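Side-chain contacts in cupin 2, conserved barrel domain protein (Novosphingobium aromaticivorans DSM 12444, PDB 3ES1), which is of unknown function but has a cupin-like fold built around an antiparallel beta sheet and belongs to the Cupin_2 family: residues 38-42 and 43-47; 156-160 and 161-165. All blocks are in the same frame, centred on the assembly; numbering follows the deposited sequence.

How the contacts relate
Both contacts are beta hairpin turns at the surface, contact 2 with the tighter, two-residue loop, yet they serve different parts of the fold. Contact 1 (38-47) joins the ends of two long strands, 27-39 and 45-53, which belong to the main antiparallel sheet; it is the less exposed, with Ala45 and Ser46 buried. Contact 2 (156-165) is a small two-stranded hairpin near the C-terminus, further from the centre of the chain and set against the second subunit. Chemically, contact 1 rests on a ladder of backbone bonds and a polar turn with one bridging water, whereas contact 2 has two such bonds, two bridging waters and a leucine-centred apolar patch. Their nearest atoms are about 22 Å apart.

Contact 1 of 2, residues 38-42 and 43-47; sequences RMIPS and GDASF
Arg38 and Phe47 pair across the two strands through Arg38 N to Phe47 O, 2.9 Å, and Phe47 N to Arg38 O, 2.8 Å. Beyond the non-hydrogen-bonded pair of Met39 and Ser46, the ladder resumes with Ile40 N to Ala45 O at 3.0 Å. Gly43 N then bonds to Ile40 O and closes a type I turn. Among the polar groups, Ser42 OG accepts the N-H of Asp44, 3.2 Å from Asp44 N, while a water donates to both Ser42 O and Asp44 OD1 and ties the carboxylate to the turn. The apolar contacts centre on Ile40. With CG1 between the backbone N and the carbonyl carbon (chi1 67°), its branches diverge: CD1 meets Ala45 CB at 4.0 Å, and CG2 lies 3.5 Å from Phe47 CD1. The side chain of Met39, a selenomethionine, bends so that SE comes 3.6 Å from Ala45 O. Arg38 NE forms a salt bridge with Asp8, near the N-terminus, and Ser46 OG is hydrogen-bonded to Thr37, one residue earlier on the partner strand. The hairpin links strands 27-39 and 45-53 of the main sheet, where Ser46 also bonds through its backbone to Asp85 of the adjoining strand 79-86.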
ATOM      1  N   ARG A  38       5.692 -17.211  -4.497  1.00 18.39           N
ATOM      2  CA  ARG A  38       6.395 -18.208  -5.311  1.00 18.40           C
ATOM      3  C   ARG A  38       7.622 -17.648  -6.031  1.00 18.08           C
ATOM      4  O   ARG A  38       7.700 -16.474  -6.453  1.00 17.87           O
ATOM      5  CB  ARG A  38       5.424 -18.826  -6.319  1.00 18.98           C
ATOM      6  CG  ARG A  38       4.164 -19.495  -5.684  1.00 20.89           C
ATOM      7  CD  ARG A  38       4.562 -20.544  -4.696  1.00 24.08           C
ATOM      8  NE  ARG A  38       5.211 -21.660  -5.349  1.00 24.18           N
ATOM      9  CZ  ARG A  38       4.549 -22.653  -5.920  1.00 25.36           C
ATOM     10  NH1 ARG A  38       3.222 -22.611  -5.920  1.00 24.40           N
ATOM     11  NH2 ARG A  38       5.205 -23.657  -6.499  1.00 20.62           N
HETATM   12  N   MSE A  39       8.587 -18.537  -6.182  1.00 18.28           N
HETATM   13  CA  MSE A  39       9.902 -18.226  -6.756  1.00 18.77           C
HETATM   14  C   MSE A  39       9.799 -17.762  -8.196  1.00 18.25           C
HETATM   15  O   MSE A  39       9.047 -18.298  -9.002  1.00 19.43           O
HETATM   16  CB  MSE A  39      10.845 -19.446  -6.680  1.00 18.82           C
HETATM   17  CG  MSE A  39      12.295 -19.064  -6.731  1.00 22.49           C
HETATM   18 SE   MSE A  39      12.963 -18.187  -5.119  0.75 20.67          SE
HETATM   19  CE  MSE A  39      13.145 -19.708  -3.935  1.00 22.49           C
ATOM     20  N   ILE A  40      10.540 -16.714  -8.503  1.00 18.28           N
ATOM     21  CA  ILE A  40      10.711 -16.282  -9.908  1.00 18.51           C
ATOM     22  C   ILE A  40      11.906 -17.068 -10.516  1.00 18.34           C
ATOM     23  O   ILE A  40      12.749 -17.621  -9.770  1.00 17.98           O
ATOM     24  CB  ILE A  40      10.933 -14.753 -10.059  1.00 18.34           C
ATOM     25  CG1 ILE A  40      12.284 -14.325  -9.441  1.00 19.14           C
ATOM     26  CG2 ILE A  40       9.739 -13.927  -9.496  1.00 18.05           C
ATOM     27  CD1 ILE A  40      12.430 -12.864  -9.402  1.00 18.55           C
ATOM     28  N   PRO A  41      11.987 -17.122 -11.864  1.00 18.63           N
ATOM     29  CA  PRO A  41      13.037 -17.949 -12.496  1.00 19.10           C
ATOM     30  C   PRO A  41      14.470 -17.670 -12.063  1.00 19.28           C
ATOM     31  O   PRO A  41      15.253 -18.609 -11.928  1.00 19.40           O
ATOM     32  CB  PRO A  41      12.821 -17.686 -13.991  1.00 19.87           C
ATOM     33  CG  PRO A  41      11.326 -17.531 -14.080  1.00 18.91           C
ATOM     34  CD  PRO A  41      10.999 -16.676 -12.854  1.00 18.34           C
ATOM     35  N   SER A  42      14.786 -16.415 -11.786  1.00 19.07           N
ATOM     36  CA  SER A  42      16.171 -16.002 -11.413  1.00 18.97           C
ATOM     37  C   SER A  42      16.629 -16.570 -10.065  1.00 19.93           C
ATOM     38  O   SER A  42      17.843 -16.753  -9.814  1.00 19.66           O
ATOM     39  CB  SER A  42      16.274 -14.475 -11.356  1.00 19.33           C
ATOM     40  OG  SER A  42      15.521 -13.965 -10.254  1.00 17.57           O
ATOM     41  N   GLY A  43      15.637 -16.890  -9.234  1.00 19.24           N
ATOM     42  CA  GLY A  43      15.863 -17.340  -7.862  1.00 19.04           C
ATOM     43  C   GLY A  43      16.216 -16.235  -6.871  1.00 19.25           C
ATOM     44  O   GLY A  43      16.572 -16.502  -5.757  1.00 21.01           O
ATOM     45  N   ASP A  44      16.089 -14.991  -7.285  1.00 18.93           N
ATOM     46  CA  ASP A  44      16.415 -13.833  -6.424  1.00 19.04           C
ATOM     47  C   ASP A  44      15.316 -13.412  -5.451  1.00 18.03           C
ATOM     48  O   ASP A  44      15.601 -12.816  -4.419  1.00 17.24           O
ATOM     49  CB  ASP A  44      16.824 -12.642  -7.276  1.00 20.03           C
ATOM     50  CG  ASP A  44      18.113 -12.926  -8.088  1.00 20.12           C
ATOM     51  OD1 ASP A  44      19.030 -13.510  -7.516  1.00 24.10           O
ATOM     52  OD2 ASP A  44      18.168 -12.593  -9.264  1.00 24.99           O
ATOM     53  N   ALA A  45      14.081 -13.716  -5.831  1.00 17.86           N
ATOM     54  CA  ALA A  45      12.864 -13.264  -5.116  1.00 17.97           C
ATOM     55  C   ALA A  45      11.707 -14.261  -5.294  1.00 18.65           C
ATOM     56  O   ALA A  45      11.680 -15.066  -6.229  1.00 18.69           O
ATOM     57  CB  ALA A  45      12.413 -11.825  -5.569  1.00 17.43           C
ATOM     58  N   SER A  46      10.823 -14.244  -4.305  1.00 18.56           N
ATOM     59  CA  SER A  46       9.601 -15.057  -4.308  1.00 18.82           C
ATOM     60  C   SER A  46       8.456 -14.030  -4.177  1.00 18.61           C
ATOM     61  O   SER A  46       8.495 -13.154  -3.319  1.00 18.49           O
ATOM     62  CB  SER A  46       9.686 -16.020  -3.139  1.00 18.84           C
ATOM     63  OG  SER A  46       8.613 -16.910  -3.095  1.00 23.75           O
ATOM     64  N   PHE A  47       7.483 -14.089  -5.068  1.00 19.05           N
ATOM     65  CA  PHE A  47       6.463 -13.028  -5.142  1.00 17.86           C
ATOM     66  C   PHE A  47       5.006 -13.500  -5.183  1.00 17.72           C
ATOM     67  O   PHE A  47       4.709 -14.652  -5.469  1.00 16.16           O
ATOM     68  CB  PHE A  47       6.761 -12.093  -6.334  1.00 17.87           C
ATOM     69  CG  PHE A  47       6.086 -12.489  -7.610  1.00 19.63           C
ATOM     70  CD1 PHE A  47       6.449 -13.633  -8.291  1.00 19.35           C
ATOM     71  CD2 PHE A  47       5.088 -11.708  -8.126  1.00 19.04           C
ATOM     72  CE1 PHE A  47       5.783 -13.987  -9.451  1.00 20.87           C
ATOM     73  CE2 PHE A  47       4.435 -12.056  -9.273  1.00 20.39           C
ATOM     74  CZ  PHE A  47       4.783 -13.166  -9.949  1.00 18.82           C
TER
HETATM   75  O   HOH W   1      19.597 -16.126  -7.691  1.00 41.95           O

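Contact 2 of 2, residues 156-160 and 161-165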
ATOM      1  N   ALA A 156       5.730   9.498 -17.377  1.00 20.57           N
ATOM      2  CA  ALA A 156       7.165   9.563 -17.366  1.00 20.77           C
ATOM      3  C   ALA A 156       7.590  10.842 -16.724  1.00 21.00           C
ATOM      4  O   ALA A 156       6.975  11.904 -16.898  1.00 20.85           O
ATOM      5  CB  ALA A 156       7.746   9.444 -18.811  1.00 21.25           C
ATOM      6  N   TYR A 157       8.664  10.696 -15.970  1.00 20.87           N
ATOM      7  CA  TYR A 157       9.312  11.790 -15.307  1.00 20.83           C
ATOM      8  C   TYR A 157       9.935  12.656 -16.391  1.00 20.57           C
ATOM      9  O   TYR A 157      10.587  12.158 -17.329  1.00 20.11           O
ATOM     10  CB  TYR A 157      10.380  11.318 -14.293  1.00 20.19           C
ATOM     11  CG  TYR A 157      11.117  12.496 -13.703  1.00 21.04           C
ATOM     12  CD1 TYR A 157      10.527  13.261 -12.698  1.00 20.06           C
ATOM     13  CD2 TYR A 157      12.353  12.905 -14.205  1.00 22.03           C
ATOM     14  CE1 TYR A 157      11.174  14.360 -12.167  1.00 21.49           C
ATOM     15  CE2 TYR A 157      13.000  14.032 -13.690  1.00 19.92           C
ATOM     16  CZ  TYR A 157      12.405  14.733 -12.658  1.00 21.13           C
ATOM     17  OH  TYR A 157      13.003  15.875 -12.165  1.00 22.81           O
ATOM     18  N   LEU A 158       9.722  13.951 -16.225  1.00 20.91           N
ATOM     19  CA  LEU A 158      10.264  14.985 -17.128  1.00 22.23           C
ATOM     20  C   LEU A 158      11.479  15.714 -16.527  1.00 22.68           C
ATOM     21  O   LEU A 158      11.406  16.425 -15.517  1.00 19.61           O
ATOM     22  CB  LEU A 158       9.177  15.991 -17.539  1.00 22.09           C
ATOM     23  CG  LEU A 158       8.016  15.476 -18.405  1.00 23.52           C
ATOM     24  CD1 LEU A 158       6.994  16.589 -18.746  1.00 22.49           C
ATOM     25  CD2 LEU A 158       8.539  14.811 -19.642  1.00 19.73           C
ATOM     26  N   HIS A 159      12.607  15.518 -17.188  1.00 24.03           N
ATOM     27  CA  HIS A 159      13.835  16.265 -16.910  1.00 25.78           C
ATOM     28  C   HIS A 159      14.117  17.282 -18.016  1.00 27.49           C
ATOM     29  O   HIS A 159      14.305  16.917 -19.168  1.00 28.01           O
ATOM     30  CB  HIS A 159      15.003  15.306 -16.806  1.00 26.08           C
ATOM     31  CG  HIS A 159      16.308  15.977 -16.545  1.00 26.71           C
ATOM     32  ND1 HIS A 159      16.549  16.687 -15.397  1.00 30.41           N
ATOM     33  CD2 HIS A 159      17.444  16.043 -17.275  1.00 30.75           C
ATOM     34  CE1 HIS A 159      17.776  17.172 -15.431  1.00 30.14           C
ATOM     35  NE2 HIS A 159      18.335  16.809 -16.565  1.00 29.64           N
ATOM     36  N   ASN A 160      14.154  18.542 -17.614  1.00 28.36           N
ATOM     37  CA  ASN A 160      14.237  19.685 -18.525  1.00 29.95           C
ATOM     38  C   ASN A 160      13.199  19.487 -19.613  1.00 30.65           C
ATOM     39  O   ASN A 160      13.505  19.558 -20.808  1.00 31.28           O
ATOM     40  CB  ASN A 160      15.624  19.780 -19.154  1.00 30.14           C
ATOM     41  CG  ASN A 160      16.718  20.132 -18.146  1.00 31.13           C
ATOM     42  OD1 ASN A 160      16.495  20.851 -17.152  1.00 30.36           O
ATOM     43  ND2 ASN A 160      17.924  19.606 -18.410  1.00 31.34           N
ATOM     44  N   GLY A 161      12.012  19.081 -19.174  1.00 31.32           N
ATOM     45  CA  GLY A 161      10.844  18.942 -20.053  1.00 31.76           C
ATOM     46  C   GLY A 161      10.874  17.760 -20.989  1.00 32.49           C
ATOM     47  O   GLY A 161      10.039  17.639 -21.871  1.00 32.42           O
ATOM     48  N   GLN A 162      11.837  16.874 -20.787  1.00 33.35           N
ATOM     49  CA  GLN A 162      11.947  15.678 -21.616  1.00 33.84           C
ATOM     50  C   GLN A 162      12.108  14.436 -20.771  1.00 33.94           C
ATOM     51  O   GLN A 162      12.623  14.511 -19.662  1.00 32.92           O
ATOM     52  CB  GLN A 162      13.168  15.744 -22.530  1.00 34.51           C
ATOM     53  CG  GLN A 162      13.209  16.899 -23.507  1.00 36.39           C
ATOM     54  CD  GLN A 162      12.021  16.930 -24.433  1.00 39.22           C
ATOM     55  OE1 GLN A 162      11.645  15.922 -25.037  1.00 41.61           O
ATOM     56  NE2 GLN A 162      11.417  18.104 -24.557  1.00 42.86           N
ATOM     57  N   PRO A 163      11.693  13.287 -21.306  1.00 34.62           N
ATOM     58  CA  PRO A 163      11.928  11.991 -20.674  1.00 34.96           C
ATOM     59  C   PRO A 163      13.406  11.746 -20.443  1.00 35.76           C
ATOM     60  O   PRO A 163      14.248  12.289 -21.156  1.00 34.55           O
ATOM     61  CB  PRO A 163      11.399  10.996 -21.707  1.00 35.06           C
ATOM     62  CG  PRO A 163      10.404  11.737 -22.474  1.00 35.09           C
ATOM     63  CD  PRO A 163      10.922  13.153 -22.552  1.00 35.35           C
ATOM     64  N   LEU A 164      13.716  10.949 -19.427  1.00 36.62           N
ATOM     65  CA  LEU A 164      15.099  10.517 -19.218  1.00 38.01           C
ATOM     66  C   LEU A 164      15.515   9.365 -20.181  1.00 40.36           C
ATOM     67  O   LEU A 164      14.711   8.522 -20.570  1.00 40.16           O
ATOM     68  CB  LEU A 164      15.310  10.012 -17.796  1.00 37.45           C
ATOM     69  CG  LEU A 164      14.990  10.881 -16.596  1.00 36.28           C
ATOM     70  CD1 LEU A 164      14.837   9.990 -15.367  1.00 34.81           C
ATOM     71  CD2 LEU A 164      16.105  11.896 -16.426  1.00 35.11           C
ATOM     72  N   PRO A 165      16.802   9.313 -20.510  1.00 43.20           N
ATOM     73  CA  PRO A 165      17.514   8.141 -21.054  1.00 45.20           C
ATOM     74  C   PRO A 165      17.295   6.841 -20.282  1.00 46.95           C
ATOM     75  O   PRO A 165      17.313   6.834 -19.056  1.00 47.67           O
ATOM     76  CB  PRO A 165      18.966   8.520 -20.862  1.00 45.19           C
ATOM     77  CG  PRO A 165      18.974  10.036 -20.944  1.00 44.76           C
ATOM     78  CD  PRO A 165      17.678  10.479 -20.330  1.00 43.59           C
TER
HETATM   79  O   HOH W   2      11.690   9.846 -17.770  1.00 32.43           O
HETATM   80  O   HOH W   3      10.904  19.115 -16.663  1.00 35.32           O
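His159 and Gln162 form an antiparallel hydrogen-bonded pair, with His159 N 2.7 Å from Gln162 O and Gln162 N 3.0 Å from His159 O. Between them the chain reverses in a type I' turn, whose corners, Asn160 and Gly161, both have positive phi (48° and 73°). Where the strands part, a water takes over: it donates to Tyr157 O at 2.6 Å and accepts from Leu164 N at 2.8 Å. A second water accepts from Gly161 N and gives a weak bond to Leu158 O. Of the side chains, Leu164 carries most of the apolar contact by splitting its methyls. CD2 reaches His159 CB at 3.6 Å, while CD1 lies 4.0 Å from CD2 of the Tyr157 ring. With CG anti to the backbone N (chi1 179°), the His159 ring lies where Asn160 CG can sit over the centre of one face, 4.0 Å above the plane. On the face opposite His159 and Gln162, Leu158 CD2 packs on Pro163 CD at 4.1 Å. Replacing Leu164 with an alanine would probably open a gap between Tyr157 and His159, since neither methyl would remain to fill it. Across the dimer, Tyr157 stacks on His21 of the second subunit, and Leu164 packs on Gly25 of that subunit. The whole is a beta hairpin with a two-residue loop and the Asn-Gly corner classic of type I' turns, placed at the subunit interface.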